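Local coordinates for protein possible translation initiation inhibitor (Rhodopseudomonas palustris, PDB 3LME) that is a possible translation initiation inhibitor of the YjgF-like family, its chains assembling as a trimer, at residues V29-M34 with D57-A62; G33-D38 with I119-G124. The protein carries 1 engineered substitution. All coordinates share one frame; numbering follows the deposited sequence.

Contact 1. Residues V29-M34 with D57-A62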
loop_
_atom_site.group_PDB
_atom_site.type_symbol
_atom_site.label_atom_id
_atom_site.label_comp_id
_atom_site.label_asym_id
_atom_site.label_seq_id
_atom_site.Cartn_x
_atom_site.Cartn_y
_atom_site.Cartn_z
ATOM N N VAL A 29 3.209 0.852 13.616
ATOM C CA VAL A 29 3.690 2.174 13.249
ATOM C C VAL A 29 3.709 2.361 11.731
ATOM O O VAL A 29 4.392 1.611 11.003
ATOM C CB VAL A 29 5.074 2.395 13.796
ATOM C CG1 VAL A 29 5.658 3.699 13.255
ATOM C CG2 VAL A 29 5.021 2.382 15.328
ATOM N N PHE A 30 2.956 3.362 11.266
ATOM C CA PHE A 30 2.792 3.619 9.843
ATOM C C PHE A 30 3.575 4.847 9.459
ATOM O O PHE A 30 3.239 5.932 9.852
ATOM C CB PHE A 30 1.313 3.837 9.496
ATOM C CG PHE A 30 0.428 2.630 9.770
ATOM C CD1 PHE A 30 -0.007 1.825 8.734
ATOM C CD2 PHE A 30 0.035 2.312 11.068
ATOM C CE1 PHE A 30 -0.825 0.721 8.984
ATOM C CE2 PHE A 30 -0.766 1.220 11.327
ATOM C CZ PHE A 30 -1.201 0.420 10.284
ATOM N N ILE A 31 4.618 4.685 8.679
ATOM C CA ILE A 31 5.356 5.830 8.244
ATOM C C ILE A 31 4.827 6.336 6.892
ATOM O O ILE A 31 4.638 5.551 5.949
ATOM C CB ILE A 31 6.858 5.501 8.193
ATOM C CG1 ILE A 31 7.320 4.932 9.540
ATOM C CG2 ILE A 31 7.659 6.715 7.810
ATOM C CD1 ILE A 31 7.177 5.888 10.771
ATOM N N GLY A 32 4.581 7.642 6.796
ATOM C CA GLY A 32 4.198 8.260 5.515
ATOM C C GLY A 32 5.297 8.153 4.468
ATOM O O GLY A 32 6.433 7.765 4.772
ATOM N N GLY A 33 4.968 8.479 3.226
ATOM C CA GLY A 33 5.933 8.378 2.147
ATOM C C GLY A 33 7.147 9.222 2.452
ATOM O O GLY A 33 7.014 10.400 2.800
ATOM N N MET A 34 8.321 8.602 2.338
ATOM C CA MET A 34 9.601 9.239 2.571
ATOM C C MET A 34 10.427 9.287 1.301
ATOM O O MET A 34 10.391 8.363 0.491
ATOM C CB MET A 34 10.374 8.448 3.613
ATOM C CG MET A 34 9.889 8.696 5.051
ATOM S SD MET A 34 9.956 10.410 5.566
ATOM C CE MET A 34 8.893 10.242 6.954
ATOM N N ASP A 57 17.136 6.117 5.515
ATOM C CA ASP A 57 17.442 6.761 6.783
ATOM C C ASP A 57 16.281 7.677 7.241
ATOM O O ASP A 57 15.881 7.634 8.416
ATOM C CB ASP A 57 18.744 7.556 6.697
ATOM C CG ASP A 57 20.010 6.673 6.542
ATOM O OD1 ASP A 57 20.002 5.436 6.790
ATOM O OD2 ASP A 57 21.059 7.257 6.183
ATOM N N ASN A 58 15.728 8.503 6.353
ATOM C CA ASN A 58 14.609 9.313 6.775
ATOM C C ASN A 58 13.469 8.456 7.321
ATOM O O ASN A 58 12.887 8.794 8.355
ATOM C CB ASN A 58 14.066 10.169 5.642
ATOM C CG ASN A 58 14.928 11.354 5.325
ATOM O OD1 ASN A 58 14.867 11.892 4.233
ATOM N ND2 ASN A 58 15.720 11.780 6.270
ATOM N N MET A 59 13.135 7.373 6.607
ATOM C CA MET A 59 12.011 6.492 6.961
ATOM C C MET A 59 12.328 5.911 8.339
ATOM O O MET A 59 11.471 5.971 9.248
ATOM C CB MET A 59 11.778 5.381 5.896
ATOM C CG MET A 59 10.630 4.377 6.189
ATOM S SD MET A 59 10.549 2.804 5.266
ATOM C CE MET A 59 12.132 2.037 5.618
ATOM N N LEU A 60 13.561 5.393 8.502
ATOM C CA LEU A 60 13.958 4.692 9.745
ATOM C C LEU A 60 13.984 5.601 10.975
ATOM O O LEU A 60 13.711 5.150 12.077
ATOM C CB LEU A 60 15.275 3.917 9.583
ATOM C CG LEU A 60 15.119 2.658 8.715
ATOM C CD1 LEU A 60 16.442 2.128 8.244
ATOM C CD2 LEU A 60 14.251 1.523 9.381
ATOM N N ALA A 61 14.289 6.877 10.757
ATOM C CA ALA A 61 14.247 7.888 11.797
ATOM C C ALA A 61 12.813 8.134 12.263
ATOM O O ALA A 61 12.527 8.192 13.453
ATOM C CB ALA A 61 14.881 9.176 11.311
ATOM N N ALA A 62 11.903 8.297 11.326
ATOM C CA ALA A 62 10.522 8.449 11.708
ATOM C C ALA A 62 10.145 7.208 12.517
ATOM O O ALA A 62 9.543 7.330 13.584
ATOM C CB ALA A 62 9.643 8.624 10.493
#

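Contact 2. Residues G33-D38 with I119-G124. Engineered in segment 33-38: His35 (natural residue Arg).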
loop_
_atom_site.group_PDB
_atom_site.type_symbol
_atom_site.label_atom_id
_atom_site.label_comp_id
_atom_site.label_asym_id
_atom_site.label_seq_id
_atom_site.Cartn_x
_atom_site.Cartn_y
_atom_site.Cartn_z
ATOM N N GLY A 33 4.968 8.479 3.226
ATOM C CA GLY A 33 5.933 8.378 2.147
ATOM C C GLY A 33 7.147 9.222 2.452
ATOM O O GLY A 33 7.014 10.400 2.800
ATOM N N MET A 34 8.321 8.602 2.338
ATOM C CA MET A 34 9.601 9.239 2.571
ATOM C C MET A 34 10.427 9.287 1.301
ATOM O O MET A 34 10.391 8.363 0.491
ATOM C CB MET A 34 10.374 8.448 3.613
ATOM C CG MET A 34 9.889 8.696 5.051
ATOM S SD MET A 34 9.956 10.410 5.566
ATOM C CE MET A 34 8.893 10.242 6.954
ATOM N N HIS A 35 11.164 10.367 1.093
ATOM C CA HIS A 35 12.158 10.324 0.036
ATOM C C HIS A 35 13.480 10.913 0.454
ATOM O O HIS A 35 13.625 11.349 1.598
ATOM C CB HIS A 35 11.639 10.830 -1.322
ATOM C CG HIS A 35 10.943 12.140 -1.260
ATOM N ND1 HIS A 35 11.552 13.320 -1.639
ATOM C CD2 HIS A 35 9.689 12.467 -0.868
ATOM C CE1 HIS A 35 10.708 14.325 -1.467
ATOM N NE2 HIS A 35 9.573 13.837 -0.991
ATOM N N GLY A 36 14.450 10.891 -0.455
ATOM C CA GLY A 36 15.854 11.177 -0.140
ATOM C C GLY A 36 16.185 12.647 0.008
ATOM O O GLY A 36 17.184 13.122 -0.540
ATOM N N THR A 37 15.357 13.373 0.759
ATOM C CA THR A 37 15.632 14.773 1.065
ATOM C C THR A 37 16.435 14.897 2.348
ATOM O O THR A 37 16.377 14.010 3.202
ATOM C CB THR A 37 14.358 15.548 1.312
ATOM O OG1 THR A 37 13.621 14.884 2.340
ATOM C CG2 THR A 37 13.543 15.645 0.054
ATOM N N ASP A 38 17.169 16.007 2.461
ATOM C CA ASP A 38 17.887 16.394 3.662
ATOM C C ASP A 38 16.880 16.966 4.618
ATOM O O ASP A 38 16.150 17.873 4.251
ATOM C CB ASP A 38 18.927 17.475 3.292
ATOM C CG ASP A 38 19.687 18.063 4.509
ATOM O OD1 ASP A 38 19.065 18.372 5.557
ATOM O OD2 ASP A 38 20.924 18.235 4.386
ATOM N N ILE A 119 13.574 10.287 -7.596
ATOM C CA ILE A 119 13.705 8.971 -8.206
ATOM C C ILE A 119 13.113 7.799 -7.412
ATOM O O ILE A 119 13.005 6.705 -7.931
ATOM C CB ILE A 119 15.166 8.651 -8.538
ATOM C CG1 ILE A 119 15.965 8.322 -7.268
ATOM C CG2 ILE A 119 15.767 9.784 -9.327
ATOM C CD1 ILE A 119 17.391 7.925 -7.549
ATOM N N ALA A 120 12.729 8.017 -6.169
ATOM C CA ALA A 120 12.286 6.929 -5.314
ATOM C C ALA A 120 11.559 7.468 -4.102
ATOM O O ALA A 120 11.978 8.462 -3.506
ATOM C CB ALA A 120 13.457 6.060 -4.882
ATOM N N GLU A 121 10.469 6.807 -3.744
ATOM C CA GLU A 121 9.746 7.135 -2.537
ATOM C C GLU A 121 9.375 5.807 -1.885
ATOM O O GLU A 121 9.187 4.815 -2.591
ATOM C CB GLU A 121 8.513 7.937 -2.905
ATOM C CG GLU A 121 7.738 8.495 -1.737
ATOM C CD GLU A 121 6.774 9.580 -2.171
ATOM O OE1 GLU A 121 5.899 9.954 -1.369
ATOM O OE2 GLU A 121 6.888 10.072 -3.319
ATOM N N ILE A 122 9.302 5.772 -0.554
ATOM C CA ILE A 122 9.085 4.504 0.136
ATOM C C ILE A 122 8.009 4.602 1.186
ATOM O O ILE A 122 7.882 5.624 1.808
ATOM C CB ILE A 122 10.415 3.896 0.721
ATOM C CG1 ILE A 122 10.179 2.503 1.326
ATOM C CG2 ILE A 122 11.035 4.792 1.800
ATOM C CD1 ILE A 122 11.434 1.673 1.479
ATOM N N ASP A 123 7.233 3.533 1.346
ATOM C CA ASP A 123 6.219 3.390 2.402
ATOM C C ASP A 123 6.580 2.269 3.358
ATOM O O ASP A 123 6.745 1.129 2.935
ATOM C CB ASP A 123 4.872 3.030 1.809
ATOM C CG ASP A 123 4.208 4.189 1.151
ATOM O OD1 ASP A 123 4.759 5.316 1.256
ATOM O OD2 ASP A 123 3.133 3.966 0.533
ATOM N N GLY A 124 6.675 2.586 4.643
ATOM C CA GLY A 124 7.127 1.628 5.619
ATOM C C GLY A 124 6.074 1.466 6.662
ATOM O O GLY A 124 5.481 2.453 7.088
#

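Contact 1. Residues V29-M34 with D57-A62
Ile31 and Met34 of the strand reach across to Met59 and Ala62 of the helix, and the contact is carried by apolar side chains, without a hydrogen bond between the two segments. Met34 lies against the helix backbone itself: its CG sits 3.6 Å from Met59 CA and 3.9 Å from Met59 CB. The chain then bends at chi2 (-58°), which places SD beside CB of Asn58 at 4.1 Å, while the methyl CE goes on to CB of Ala62. The Ala62 methyl is shared, because Ile31 also touches it with two branches, CD1 at 3.7 Å and CG2 at 3.8 Å from Ala62 CB. The CG2 branch also meets Met59 CG, the two side chains crossing obliquely. Beyond CG, Met59 leads away from the strand and packs on Ile122 of the neighbouring strand 120-127. Around this first shell, Ile31 rests on Phe126 and Ala62 on Ile21, and a backbone bond from Met34 to Ile122 holds the strand in its sheet. The axes of strand and helix approach to 8.5 Å and run nearly antiparallel, at 164°. Phe30 points to the other side of the strand, where it packs on Arg75 of the second subunit. A helix packed along one face of a sheet whose other face meets a neighbouring subunit is the layered alpha/beta arrangement of the trimeric YjgF-like fold.

Contact 2. Residues G33-D38 with I119-G124
Met34 and Ile122 form an antiparallel hydrogen-bonded pair, their CA atoms 5.3 Å apart, with Met34 N bonded to Ile122 O at 3.1 Å (166° at the hydrogen) and Ile122 N returning to Met34 O at 3.0 Å. Strand 33-35 is weakly bonded and meets strand 120-124 at 140°, a splayed antiparallel pair. Each oxygen also receives a CA-H...O contact, Ile122 O from Gly33 CA and Met34 O from Glu121 CA. On the helix-facing side, CB of Met34 meets CG2 of Ile122 at 4.1 Å. The other face is polar. Glu121 has CG anti to its backbone N (chi1 -173°), and CG lies 3.5 Å from Met34 O; the extended chain carries OE1 to 3.9 Å from Gly33 CA, beside which OD1 of Asp123 also lies. The engineered His35 brings CB to 3.2 Å from Ala120 O, and its ND1 is hydrogen-bonded to Asp118. Glu121 and Asp123 both pack on Thr107 of the second subunit, and Gly33 makes backbone hydrogen bonds to that subunit. Past His35 the chain leaves the sheet through an inverse gamma turn centred on Gly36. This antiparallel pairing lies inside the mixed sheet of the YjgF-like fold, its polar face against a second subunit.

Overall arrangement
Met34 belongs to both contact 1 and contact 2, its side chain to the packing against helix 48-64, its backbone to the pairing with strand 120-127; one sheet residue thus serves two layers at once. Both contacts are buried, with centres about 8 Å apart, and both start from strand 28-35. Their chemistry differs with direction. Contact 1 rests on apolar side chains and lies between sheet and helix, whereas contact 2 runs within the sheet, relies on main-chain bonds and has a polar face turned to the second subunit. A probable hydrogen bond from Ile31 N to Gly124 O and the packing of Met59 on Gly124 tie the two together.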